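Local coordinates for protein glycoside hydrolase family 31 (PDB 5I0F) that degrades the cyclic tetrasaccharide cycloalternan, probably cleaving its alpha-glucosidic linkages by a retaining mechanism that passes through a covalent glycosyl-enzyme intermediate, at residues D675-P681 with I723-R728; Q350-H354 with T449-R453; F280-R286 with T520-A524. All coordinates share one frame. Residues are numbered along the deposited sequence.

Contact 1 (D675-P681 with I723-R728)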
ATOM      1  N   ASP A 675     -21.066  -5.195  15.273  1.00 25.23           N
ATOM      2  CA  ASP A 675     -22.526  -5.217  15.119  1.00 26.71           C
ATOM      3  C   ASP A 675     -23.246  -4.091  15.822  1.00 26.89           C
ATOM      4  O   ASP A 675     -24.336  -3.741  15.408  1.00 27.97           O
ATOM      5  CB  ASP A 675     -23.123  -6.503  15.695  1.00 27.71           C
ATOM      6  CG  ASP A 675     -22.794  -7.737  14.901  1.00 28.21           C
ATOM      7  OD1 ASP A 675     -22.234  -7.679  13.800  1.00 27.47           O
ATOM      8  OD2 ASP A 675     -23.170  -8.816  15.389  1.00 30.24           O
ATOM      9  N   GLU A 676     -22.687  -3.564  16.903  1.00 26.67           N
ATOM     10  CA  GLU A 676     -23.501  -2.795  17.857  1.00 27.58           C
ATOM     11  C   GLU A 676     -23.287  -1.271  17.875  1.00 26.59           C
ATOM     12  O   GLU A 676     -24.183  -0.536  18.311  1.00 26.57           O
ATOM     13  CB  GLU A 676     -23.315  -3.352  19.277  1.00 28.65           C
ATOM     14  CG  GLU A 676     -23.542  -4.853  19.414  1.00 29.86           C
ATOM     15  CD  GLU A 676     -24.946  -5.309  19.004  1.00 31.66           C
ATOM     16  OE1 GLU A 676     -25.918  -4.525  19.121  1.00 32.56           O
ATOM     17  OE2 GLU A 676     -25.103  -6.468  18.555  1.00 32.24           O
ATOM     18  N   LEU A 677     -22.139  -0.798  17.411  1.00 24.66           N
ATOM     19  CA  LEU A 677     -21.776   0.609  17.536  1.00 24.56           C
ATOM     20  C   LEU A 677     -21.717   1.298  16.192  1.00 23.94           C
ATOM     21  O   LEU A 677     -21.041   0.821  15.270  1.00 23.72           O
ATOM     22  CB  LEU A 677     -20.430   0.753  18.252  1.00 24.27           C
ATOM     23  CG  LEU A 677     -20.330   0.193  19.675  1.00 24.71           C
ATOM     24  CD1 LEU A 677     -18.937   0.454  20.202  1.00 24.12           C
ATOM     25  CD2 LEU A 677     -21.387   0.783  20.599  1.00 25.60           C
ATOM     26  N   LEU A 678     -22.424   2.418  16.078  1.00 24.02           N
ATOM     27  CA  LEU A 678     -22.369   3.279  14.908  1.00 23.81           C
ATOM     28  C   LEU A 678     -21.470   4.478  15.237  1.00 23.36           C
ATOM     29  O   LEU A 678     -21.752   5.210  16.202  1.00 22.99           O
ATOM     30  CB  LEU A 678     -23.791   3.755  14.539  1.00 25.13           C
ATOM     31  CG  LEU A 678     -23.920   4.693  13.326  1.00 25.59           C
ATOM     32  CD1 LEU A 678     -23.147   4.165  12.145  1.00 25.37           C
ATOM     33  CD2 LEU A 678     -25.378   4.866  12.936  1.00 26.66           C
ATOM     34  N   ILE A 679     -20.407   4.671  14.446  1.00 21.88           N
ATOM     35  CA  ILE A 679     -19.411   5.708  14.704  1.00 22.02           C
ATOM     36  C   ILE A 679     -19.494   6.822  13.667  1.00 21.40           C
ATOM     37  O   ILE A 679     -19.641   6.542  12.486  1.00 22.17           O
ATOM     38  CB  ILE A 679     -17.960   5.158  14.635  1.00 21.65           C
ATOM     39  CG1 ILE A 679     -17.843   3.746  15.239  1.00 22.32           C
ATOM     40  CG2 ILE A 679     -16.983   6.153  15.261  1.00 21.61           C
ATOM     41  CD1 ILE A 679     -18.278   3.630  16.680  1.00 22.91           C
ATOM     42  N   ASN A 680     -19.332   8.065  14.089  1.00 21.40           N
ATOM     43  CA  ASN A 680     -19.336   9.190  13.164  1.00 21.80           C
ATOM     44  C   ASN A 680     -18.304  10.247  13.548  1.00 21.73           C
ATOM     45  O   ASN A 680     -18.653  11.253  14.209  1.00 21.79           O
ATOM     46  CB  ASN A 680     -20.737   9.798  13.027  1.00 22.29           C
ATOM     47  CG  ASN A 680     -20.828  10.804  11.891  1.00 22.62           C
ATOM     48  OD1 ASN A 680     -19.897  10.931  11.081  1.00 22.86           O
ATOM     49  ND2 ASN A 680     -21.942  11.533  11.825  1.00 22.73           N
ATOM     50  N   PRO A 681     -17.035  10.024  13.147  1.00 20.98           N
ATOM     51  CA  PRO A 681     -15.944  10.964  13.454  1.00 20.82           C
ATOM     52  C   PRO A 681     -16.233  12.407  13.065  1.00 20.88           C
ATOM     53  O   PRO A 681     -16.871  12.661  12.029  1.00 20.86           O
ATOM     54  CB  PRO A 681     -14.779  10.414  12.608  1.00 20.18           C
ATOM     55  CG  PRO A 681     -15.057   8.946  12.499  1.00 19.96           C
ATOM     56  CD  PRO A 681     -16.539   8.878  12.335  1.00 20.24           C
ATOM     57  N   ILE A 723     -17.047  11.912  20.716  1.00 22.67           N
ATOM     58  CA  ILE A 723     -17.163  11.556  19.305  1.00 22.44           C
ATOM     59  C   ILE A 723     -18.531  10.861  19.197  1.00 22.75           C
ATOM     60  O   ILE A 723     -18.814   9.990  20.002  1.00 22.71           O
ATOM     61  CB  ILE A 723     -16.012  10.661  18.777  1.00 21.30           C
ATOM     62  CG1 ILE A 723     -16.328  10.181  17.345  1.00 21.20           C
ATOM     63  CG2 ILE A 723     -15.705   9.483  19.700  1.00 21.27           C
ATOM     64  CD1 ILE A 723     -15.249   9.318  16.711  1.00 20.42           C
ATOM     65  N   PRO A 724     -19.377  11.252  18.215  1.00 22.74           N
ATOM     66  CA  PRO A 724     -20.693  10.636  18.135  1.00 23.22           C
ATOM     67  C   PRO A 724     -20.635   9.121  17.907  1.00 22.98           C
ATOM     68  O   PRO A 724     -20.029   8.640  16.933  1.00 22.43           O
ATOM     69  CB  PRO A 724     -21.363  11.367  16.966  1.00 23.28           C
ATOM     70  CG  PRO A 724     -20.680  12.687  16.917  1.00 23.31           C
ATOM     71  CD  PRO A 724     -19.259  12.396  17.296  1.00 22.84           C
ATOM     72  N   VAL A 725     -21.226   8.393  18.841  1.00 22.93           N
ATOM     73  CA  VAL A 725     -21.222   6.949  18.853  1.00 23.12           C
ATOM     74  C   VAL A 725     -22.579   6.534  19.379  1.00 24.56           C
ATOM     75  O   VAL A 725     -22.988   7.011  20.450  1.00 24.89           O
ATOM     76  CB  VAL A 725     -20.118   6.362  19.771  1.00 22.74           C
ATOM     77  CG1 VAL A 725     -20.288   4.849  19.932  1.00 22.81           C
ATOM     78  CG2 VAL A 725     -18.724   6.676  19.217  1.00 22.14           C
ATOM     79  N   TYR A 726     -23.256   5.657  18.641  1.00 24.69           N
ATOM     80  CA  TYR A 726     -24.593   5.182  19.008  1.00 26.23           C
ATOM     81  C   TYR A 726     -24.583   3.663  19.095  1.00 26.76           C
ATOM     82  O   TYR A 726     -24.011   3.006  18.232  1.00 25.16           O
ATOM     83  CB  TYR A 726     -25.614   5.664  17.978  1.00 26.47           C
ATOM     84  CG  TYR A 726     -25.682   7.177  17.905  1.00 26.72           C
ATOM     85  CD1 TYR A 726     -24.817   7.882  17.091  1.00 26.01           C
ATOM     86  CD2 TYR A 726     -26.595   7.904  18.692  1.00 27.62           C
ATOM     87  CE1 TYR A 726     -24.864   9.269  17.014  1.00 26.46           C
ATOM     88  CE2 TYR A 726     -26.655   9.299  18.632  1.00 28.07           C
ATOM     89  CZ  TYR A 726     -25.793   9.980  17.790  1.00 27.11           C
ATOM     90  OH  TYR A 726     -25.798  11.356  17.700  1.00 27.32           O
ATOM     91  N   ARG A 727     -25.170   3.119  20.163  1.00 28.26           N
ATOM     92  CA  ARG A 727     -25.233   1.679  20.377  1.00 30.25           C
ATOM     93  C   ARG A 727     -26.640   1.176  20.114  1.00 31.23           C
ATOM     94  O   ARG A 727     -27.604   1.777  20.601  1.00 30.37           O
ATOM     95  CB  ARG A 727     -24.848   1.329  21.819  1.00 32.53           C
ATOM     96  CG  ARG A 727     -24.850  -0.174  22.137  1.00 34.99           C
ATOM     97  CD  ARG A 727     -24.899  -0.442  23.643  1.00 38.01           C
ATOM     98  NE  ARG A 727     -23.756   0.175  24.282  1.00 40.44           N
ATOM     99  CZ  ARG A 727     -23.752   0.938  25.377  1.00 42.69           C
ATOM    100  NH1 ARG A 727     -24.855   1.205  26.093  1.00 44.65           N
ATOM    101  NH2 ARG A 727     -22.579   1.435  25.782  1.00 42.92           N
ATOM    102  N   ARG A 728     -26.764   0.063  19.390  1.00 31.41           N
ATOM    103  CA  ARG A 728     -28.088  -0.540  19.162  1.00 33.33           C
ATOM    104  C   ARG A 728     -28.744  -0.850  20.493  1.00 33.73           C
ATOM    105  O   ARG A 728     -28.093  -1.340  21.410  1.00 32.30           O
ATOM    106  CB  ARG A 728     -27.998  -1.835  18.375  1.00 34.71           C
ATOM    107  CG  ARG A 728     -27.533  -1.675  16.938  1.00 35.72           C
ATOM    108  CD  ARG A 728     -27.879  -2.887  16.084  1.00 37.32           C
ATOM    109  NE  ARG A 728     -27.431  -4.155  16.676  1.00 38.67           N
ATOM    110  CZ  ARG A 728     -27.581  -5.352  16.099  1.00 39.96           C
ATOM    111  NH1 ARG A 728     -28.153  -5.464  14.911  1.00 40.71           N
ATOM    112  NH2 ARG A 728     -27.152  -6.451  16.706  1.00 40.36           N
TER
HETATM  113  O   HOH W   1     -26.102  -3.391  21.645  1.00 36.30           O
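Strands 677-679 and 725-728 run antiparallel as neighbours in the beta-sheet of the C-terminal domain, their axes 4.5 Å apart at closest approach. The largest buried areas belong to Arg728 and Glu676, which close one end of the ladder. There Arg728 N donates to Glu676 O (2.9 Å), and the side chains add a two-pronged salt bridge, Arg728 NE to Glu676 OE1 at 2.9 Å and Arg728 NH2 to Glu676 OE2 at 2.8 Å. The carboxylate meets the edge of the guanidinium, while Asp675 O lies over one of its faces. Asp675 itself turns its carboxylate to Arg652.

Tyr726 holds the middle. It pairs with Leu678 through two backbone bonds, Leu678 N to Tyr726 O (2.7 Å) and Tyr726 N to Leu678 O (2.9 Å), and both side chains project from the same face of the sheet, where Trp699 of the adjacent strand 698-701 flanks them and Leu694 of strand 689-694 packs on them. Leu677, Ile679, Val725 and Arg727 occupy the other face; there Ile679 CD1 packs on Val725 CG2 at 4.0 Å. Beyond the regular pairing, Asn680 N still reaches Pro724 O at 3.0 Å, and Ile723 CD1 rests 3.7 Å from Pro681 CA. At the charged end a water ties side chain to backbone, donating to Glu676 OE1 at 2.8 Å and to Arg728 O at 2.9 Å.

Contact 2 (Q350-H354 with T449-R453)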
ATOM      1  N   GLN A 350      30.664 -14.142   7.378  1.00 39.41           N
ATOM      2  CA  GLN A 350      30.521 -14.460   5.932  1.00 38.63           C
ATOM      3  C   GLN A 350      29.039 -14.407   5.470  1.00 36.26           C
ATOM      4  O   GLN A 350      28.637 -15.131   4.561  1.00 36.69           O
ATOM      5  CB  GLN A 350      31.185 -15.813   5.553  1.00 39.90           C
ATOM      6  CG  GLN A 350      32.685 -15.926   5.860  1.00 42.08           C
ATOM      7  CD  GLN A 350      33.349 -17.253   5.401  1.00 43.79           C
ATOM      8  OE1 GLN A 350      34.475 -17.246   4.870  1.00 46.48           O
ATOM      9  NE2 GLN A 350      32.679 -18.386   5.622  1.00 42.91           N
ATOM     10  N   GLY A 351      28.230 -13.554   6.106  1.00 34.07           N
ATOM     11  CA  GLY A 351      26.796 -13.448   5.804  1.00 32.96           C
ATOM     12  C   GLY A 351      25.885 -14.578   6.269  1.00 32.49           C
ATOM     13  O   GLY A 351      24.721 -14.606   5.879  1.00 33.27           O
ATOM     14  N   GLN A 352      26.385 -15.485   7.109  1.00 32.49           N
ATOM     15  CA  GLN A 352      25.564 -16.537   7.731  1.00 32.61           C
ATOM     16  C   GLN A 352      24.639 -15.915   8.813  1.00 30.83           C
ATOM     17  O   GLN A 352      24.951 -14.846   9.353  1.00 28.79           O
ATOM     18  CB  GLN A 352      26.450 -17.614   8.389  1.00 35.10           C
ATOM     19  CG  GLN A 352      27.224 -18.514   7.427  1.00 37.42           C
ATOM     20  CD  GLN A 352      28.099 -19.555   8.136  1.00 40.23           C
ATOM     21  OE1 GLN A 352      28.296 -19.510   9.354  1.00 42.20           O
ATOM     22  NE2 GLN A 352      28.651 -20.486   7.366  1.00 42.13           N
ATOM     23  N   PRO A 353      23.507 -16.577   9.138  1.00 29.86           N
ATOM     24  CA  PRO A 353      22.650 -16.053  10.225  1.00 28.90           C
ATOM     25  C   PRO A 353      23.360 -15.977  11.577  1.00 28.78           C
ATOM     26  O   PRO A 353      24.133 -16.877  11.892  1.00 28.24           O
ATOM     27  CB  PRO A 353      21.514 -17.090  10.317  1.00 29.26           C
ATOM     28  CG  PRO A 353      21.482 -17.763   8.998  1.00 29.97           C
ATOM     29  CD  PRO A 353      22.901 -17.758   8.485  1.00 30.58           C
ATOM     30  N   HIS A 354      23.110 -14.914  12.344  1.00 27.47           N
ATOM     31  CA  HIS A 354      23.606 -14.788  13.718  1.00 28.53           C
ATOM     32  C   HIS A 354      22.669 -15.404  14.749  1.00 29.04           C
ATOM     33  O   HIS A 354      21.485 -15.551  14.499  1.00 28.63           O
ATOM     34  CB  HIS A 354      23.797 -13.308  14.093  1.00 27.84           C
ATOM     35  CG  HIS A 354      24.976 -12.678  13.434  1.00 28.28           C
ATOM     36  ND1 HIS A 354      26.274 -12.908  13.846  1.00 28.93           N
ATOM     37  CD2 HIS A 354      25.059 -11.852  12.368  1.00 28.11           C
ATOM     38  CE1 HIS A 354      27.102 -12.235  13.073  1.00 29.08           C
ATOM     39  NE2 HIS A 354      26.390 -11.600  12.157  1.00 28.75           N
ATOM     40  N   THR A 449      14.310 -14.723   6.184  1.00 20.52           N
ATOM     41  CA  THR A 449      13.854 -14.622   7.570  1.00 20.78           C
ATOM     42  C   THR A 449      14.793 -15.321   8.576  1.00 21.40           C
ATOM     43  O   THR A 449      14.814 -14.960   9.740  1.00 21.08           O
ATOM     44  CB  THR A 449      12.421 -15.155   7.741  1.00 20.78           C
ATOM     45  OG1 THR A 449      12.347 -16.491   7.240  1.00 21.30           O
ATOM     46  CG2 THR A 449      11.433 -14.256   6.996  1.00 20.56           C
ATOM     47  N   GLU A 450      15.565 -16.304   8.137  1.00 22.21           N
ATOM     48  CA  GLU A 450      16.506 -16.977   9.025  1.00 23.47           C
ATOM     49  C   GLU A 450      17.538 -15.982   9.571  1.00 23.52           C
ATOM     50  O   GLU A 450      17.954 -16.085  10.718  1.00 23.42           O
ATOM     51  CB  GLU A 450      17.202 -18.128   8.294  1.00 24.93           C
ATOM     52  CG  GLU A 450      17.996 -19.051   9.189  1.00 26.72           C
ATOM     53  CD  GLU A 450      17.175 -19.766  10.262  1.00 28.19           C
ATOM     54  OE1 GLU A 450      15.955 -19.969  10.112  1.00 28.55           O
ATOM     55  OE2 GLU A 450      17.790 -20.143  11.289  1.00 31.13           O
ATOM     56  N   GLN A 451      17.909 -14.998   8.759  1.00 23.51           N
ATOM     57  CA  GLN A 451      18.779 -13.896   9.206  1.00 24.00           C
ATOM     58  C   GLN A 451      18.205 -13.141  10.440  1.00 23.92           C
ATOM     59  O   GLN A 451      18.967 -12.571  11.230  1.00 24.93           O
ATOM     60  CB  GLN A 451      19.010 -12.908   8.057  1.00 24.14           C
ATOM     61  CG  GLN A 451      19.666 -13.473   6.784  1.00 25.28           C
ATOM     62  CD  GLN A 451      21.191 -13.509   6.847  1.00 26.89           C
ATOM     63  OE1 GLN A 451      21.823 -12.518   7.235  1.00 28.11           O
ATOM     64  NE2 GLN A 451      21.792 -14.640   6.441  1.00 27.43           N
ATOM     65  N   ARG A 452      16.879 -13.116  10.575  1.00 23.41           N
ATOM     66  CA  ARG A 452      16.166 -12.428  11.673  1.00 23.17           C
ATOM     67  C   ARG A 452      15.660 -13.319  12.784  1.00 22.99           C
ATOM     68  O   ARG A 452      15.052 -12.806  13.736  1.00 22.12           O
ATOM     69  CB  ARG A 452      14.913 -11.698  11.126  1.00 23.37           C
ATOM     70  CG  ARG A 452      15.218 -10.473  10.327  1.00 23.40           C
ATOM     71  CD  ARG A 452      15.343 -10.742   8.837  1.00 23.49           C
ATOM     72  NE  ARG A 452      15.768  -9.491   8.249  1.00 23.72           N
ATOM     73  CZ  ARG A 452      16.538  -9.336   7.185  1.00 24.22           C
ATOM     74  NH1 ARG A 452      16.991 -10.373   6.468  1.00 24.32           N
ATOM     75  NH2 ARG A 452      16.851  -8.104   6.829  1.00 24.77           N
ATOM     76  N   ARG A 453      15.858 -14.634  12.669  1.00 22.92           N
ATOM     77  CA  ARG A 453      15.232 -15.581  13.586  1.00 23.06           C
ATOM     78  C   ARG A 453      15.640 -15.324  15.029  1.00 22.56           C
ATOM     79  O   ARG A 453      14.800 -15.394  15.934  1.00 22.44           O
ATOM     80  CB  ARG A 453      15.551 -17.038  13.183  1.00 23.93           C
ATOM     81  CG  ARG A 453      14.988 -18.102  14.135  1.00 24.64           C
ATOM     82  CD  ARG A 453      15.223 -19.515  13.605  1.00 25.64           C
ATOM     83  NE  ARG A 453      14.397 -19.749  12.431  1.00 25.90           N
ATOM     84  CZ  ARG A 453      13.097 -20.020  12.445  1.00 26.05           C
ATOM     85  NH1 ARG A 453      12.417 -20.108  13.585  1.00 26.38           N
ATOM     86  NH2 ARG A 453      12.456 -20.181  11.294  1.00 26.76           N
TER
HETATM   87  O   HOH W   2      19.012 -15.638  13.263  1.00 18.97           O
HETATM   88  O   HOH W   3      21.770 -12.771  11.258  1.00 24.34           O
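In the TIM-barrel domain, the long loop after strand 326-329 meets a type I beta turn, Glu450 to Arg453, into which helix 442-450 leads. Glu450 supplies the apolar part of the contact: its CG lies 3.7 Å from Pro353 CG, while its carboxylate reaches forward to Arg453 in a salt bridge, Glu450 OE1 to Arg453 NE at 2.8 Å. Gln451 follows with the largest buried area, extending its amide so that NE2 donates to Gly351 O at 3.0 Å; OE1 of the same amide is taken by Gln405. Arg452 points its CB away from the loop. Arg453 closes the turn, its N donating to Glu450 O at 3.2 Å, and adds a salt bridge to Glu457. Two waters complete the join to His354, one donating to both His354 O and Glu450 O, each at 2.8 Å, the other accepting from His354 N and donating to Gln451 O, again each at 2.8 Å.

Contact 3 (F280-R286 with T520-A524)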
ATOM      1  N   PHE A 280     -15.580 -13.954  -1.993  1.00 22.69           N
ATOM      2  CA  PHE A 280     -14.229 -13.453  -2.250  1.00 21.86           C
ATOM      3  C   PHE A 280     -13.201 -13.987  -1.243  1.00 21.80           C
ATOM      4  O   PHE A 280     -12.136 -14.504  -1.635  1.00 21.29           O
ATOM      5  CB  PHE A 280     -14.243 -11.929  -2.304  1.00 21.22           C
ATOM      6  CG  PHE A 280     -12.890 -11.314  -2.632  1.00 20.40           C
ATOM      7  CD1 PHE A 280     -12.139 -11.760  -3.721  1.00 20.17           C
ATOM      8  CD2 PHE A 280     -12.375 -10.289  -1.845  1.00 20.31           C
ATOM      9  CE1 PHE A 280     -10.893 -11.202  -4.008  1.00 19.85           C
ATOM     10  CE2 PHE A 280     -11.140  -9.711  -2.141  1.00 19.54           C
ATOM     11  CZ  PHE A 280     -10.398 -10.174  -3.226  1.00 19.69           C
ATOM     12  N   LEU A 281     -13.551 -13.962   0.034  1.00 21.92           N
ATOM     13  CA  LEU A 281     -12.665 -14.503   1.073  1.00 23.12           C
ATOM     14  C   LEU A 281     -12.345 -16.000   0.918  1.00 23.80           C
ATOM     15  O   LEU A 281     -11.209 -16.426   1.210  1.00 22.92           O
ATOM     16  CB  LEU A 281     -13.245 -14.240   2.472  1.00 24.11           C
ATOM     17  CG  LEU A 281     -13.352 -12.765   2.857  1.00 24.30           C
ATOM     18  CD1 LEU A 281     -13.829 -12.659   4.301  1.00 24.87           C
ATOM     19  CD2 LEU A 281     -12.048 -12.022   2.672  1.00 24.55           C
ATOM     20  N   ASP A 282     -13.322 -16.787   0.465  1.00 24.15           N
ATOM     21  CA  ASP A 282     -13.085 -18.181   0.141  1.00 25.94           C
ATOM     22  C   ASP A 282     -11.979 -18.367  -0.915  1.00 25.53           C
ATOM     23  O   ASP A 282     -11.247 -19.342  -0.847  1.00 26.01           O
ATOM     24  CB  ASP A 282     -14.367 -18.883  -0.337  1.00 27.74           C
ATOM     25  CG  ASP A 282     -15.334 -19.190   0.795  1.00 29.23           C
ATOM     26  OD1 ASP A 282     -14.900 -19.267   1.971  1.00 30.72           O
ATOM     27  OD2 ASP A 282     -16.531 -19.367   0.490  1.00 30.53           O
ATOM     28  N   VAL A 283     -11.866 -17.435  -1.854  1.00 24.19           N
ATOM     29  CA  VAL A 283     -10.845 -17.476  -2.895  1.00 24.72           C
ATOM     30  C   VAL A 283      -9.526 -16.816  -2.442  1.00 24.24           C
ATOM     31  O   VAL A 283      -8.430 -17.363  -2.661  1.00 24.03           O
ATOM     32  CB  VAL A 283     -11.404 -16.819  -4.178  1.00 25.63           C
ATOM     33  CG1 VAL A 283     -10.322 -16.564  -5.216  1.00 26.20           C
ATOM     34  CG2 VAL A 283     -12.497 -17.699  -4.762  1.00 26.55           C
ATOM     35  N   ALA A 284      -9.635 -15.661  -1.794  1.00 23.42           N
ATOM     36  CA  ALA A 284      -8.472 -14.852  -1.423  1.00 22.90           C
ATOM     37  C   ALA A 284      -7.718 -15.348  -0.198  1.00 22.89           C
ATOM     38  O   ALA A 284      -6.508 -15.311  -0.198  1.00 22.95           O
ATOM     39  CB  ALA A 284      -8.870 -13.405  -1.230  1.00 22.63           C
ATOM     40  N   GLY A 285      -8.435 -15.807   0.822  1.00 23.26           N
ATOM     41  CA  GLY A 285      -7.873 -16.159   2.127  1.00 24.23           C
ATOM     42  C   GLY A 285      -8.589 -15.315   3.160  1.00 24.70           C
ATOM     43  O   GLY A 285      -9.110 -14.264   2.835  1.00 25.56           O
ATOM     44  N   ARG A 286      -8.658 -15.803   4.387  1.00 25.88           N
ATOM     45  CA  ARG A 286      -9.422 -15.157   5.454  1.00 26.65           C
ATOM     46  C   ARG A 286      -8.498 -14.605   6.537  1.00 26.00           C
ATOM     47  O   ARG A 286      -7.442 -15.154   6.742  1.00 25.31           O
ATOM     48  CB  ARG A 286     -10.377 -16.162   6.087  1.00 27.92           C
ATOM     49  CG  ARG A 286     -11.586 -16.457   5.221  1.00 28.80           C
ATOM     50  CD  ARG A 286     -12.452 -17.552   5.802  1.00 29.32           C
ATOM     51  NE  ARG A 286     -13.582 -17.799   4.911  1.00 29.65           N
ATOM     52  CZ  ARG A 286     -14.713 -17.097   4.873  1.00 30.27           C
ATOM     53  NH1 ARG A 286     -14.939 -16.076   5.710  1.00 29.77           N
ATOM     54  NH2 ARG A 286     -15.656 -17.443   3.999  1.00 30.74           N
ATOM     55  N   THR A 520      -4.566  -9.169  -3.367  1.00 18.42           N
ATOM     56  CA  THR A 520      -5.379 -10.360  -3.094  1.00 18.96           C
ATOM     57  C   THR A 520      -4.537 -11.390  -2.342  1.00 19.11           C
ATOM     58  O   THR A 520      -3.421 -11.681  -2.763  1.00 19.30           O
ATOM     59  CB  THR A 520      -5.864 -10.966  -4.422  1.00 19.60           C
ATOM     60  OG1 THR A 520      -6.389  -9.936  -5.261  1.00 19.82           O
ATOM     61  CG2 THR A 520      -6.921 -12.022  -4.203  1.00 19.78           C
ATOM     62  N   GLY A 521      -5.066 -11.904  -1.228  1.00 19.25           N
ATOM     63  CA  GLY A 521      -4.336 -12.790  -0.321  1.00 19.29           C
ATOM     64  C   GLY A 521      -3.774 -12.140   0.935  1.00 19.26           C
ATOM     65  O   GLY A 521      -3.550 -12.835   1.933  1.00 19.06           O
ATOM     66  N   SER A 522      -3.571 -10.812   0.914  1.00 18.62           N
ATOM     67  CA  SER A 522      -3.139 -10.076   2.098  1.00 18.55           C
ATOM     68  C   SER A 522      -4.066 -10.223   3.325  1.00 19.22           C
ATOM     69  O   SER A 522      -3.594 -10.091   4.467  1.00 18.71           O
ATOM     70  CB  SER A 522      -2.895  -8.597   1.776  1.00 18.39           C
ATOM     71  OG  SER A 522      -1.793  -8.464   0.892  1.00 17.72           O
ATOM     72  N   GLN A 523      -5.337 -10.543   3.087  1.00 19.84           N
ATOM     73  CA  GLN A 523      -6.326 -10.753   4.155  1.00 20.27           C
ATOM     74  C   GLN A 523      -5.843 -11.780   5.216  1.00 20.41           C
ATOM     75  O   GLN A 523      -6.140 -11.628   6.409  1.00 20.63           O
ATOM     76  CB  GLN A 523      -7.659 -11.245   3.583  1.00 21.20           C
ATOM     77  CG  GLN A 523      -8.384 -10.302   2.626  1.00 21.20           C
ATOM     78  CD  GLN A 523      -8.062 -10.509   1.149  1.00 21.66           C
ATOM     79  OE1 GLN A 523      -6.989 -10.999   0.778  1.00 21.21           O
ATOM     80  NE2 GLN A 523      -8.992 -10.089   0.285  1.00 22.19           N
ATOM     81  N   ALA A 524      -5.094 -12.793   4.782  1.00 20.36           N
ATOM     82  CA  ALA A 524      -4.595 -13.840   5.656  1.00 21.47           C
ATOM     83  C   ALA A 524      -3.347 -13.500   6.470  1.00 21.74           C
ATOM     84  O   ALA A 524      -2.965 -14.277   7.353  1.00 22.46           O
ATOM     85  CB  ALA A 524      -4.347 -15.121   4.837  1.00 22.50           C
TER
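Gln523 lies against the last turn of helix 273-284 and contributes the largest buried area here. Its CG packs 4.0 Å from Leu281 CD2, its NE2 comes within 3.3 Å of Phe280 CE2 and 3.6 Å of Ala284 CB, and its CB approaches Gly285 O at 3.4 Å. The amide is held at both ends: OE1 accepts from Gly521 N at 2.9 Å, bracing the side chain against its own loop, and NE2 donates to Cys553 O. Beside it, Thr520 CG2 touches Ala284 CB (3.8 Å) and Phe280 CZ (4.1 Å).

Gly285 lets the backbones come close. It leaves the helix with positive phi, at angles that would jam a CB against the preceding carbonyl; such an atom would also crowd Ala524 CB. Gly521 is called for by its own backbone angles. Its CA makes a CA-H...O contact with Ala284 O at 3.3 Å. A second such contact joins Ala524 CA to Arg286 O, also at 3.3 Å. The joint therefore rests on close packing and CH...O contacts, while Arg286 NH2 folds back to Asp282 OD1 at 2.8 Å in a salt bridge within its own segment.

The helix end thus meets the barrel loop between strands 513-515 and 527-529, with the preceding beta-sheet close by: Phe280 stacks on Phe215 and meets His229 edge-to-face, Thr520 touches Pro214 and His229, and Met213 of strand 212-219 borders both Phe280 and Gln523.

The three contacts are well separated. Contact 3 lies about 28 Å from contact 1 and about 31 Å from contact 2, centre to centre, while contacts 1 and 2 are about 47 Å apart. Along the chain, 280-286 comes first; both segments of contact 2 then follow before 520-524 completes contact 3, and contact 1 comes last. Contacts 2 and 3 both involve loops of the eight-stranded barrel, but contact 3 joins the barrel to the helix that follows strand 263-271 of a preceding sheet, whereas contact 2 stays among barrel elements. Contact 1 belongs wholly to the C-terminal antiparallel sheet. Of the three, only contact 3 thus ties separate parts of this multidomain enzyme together.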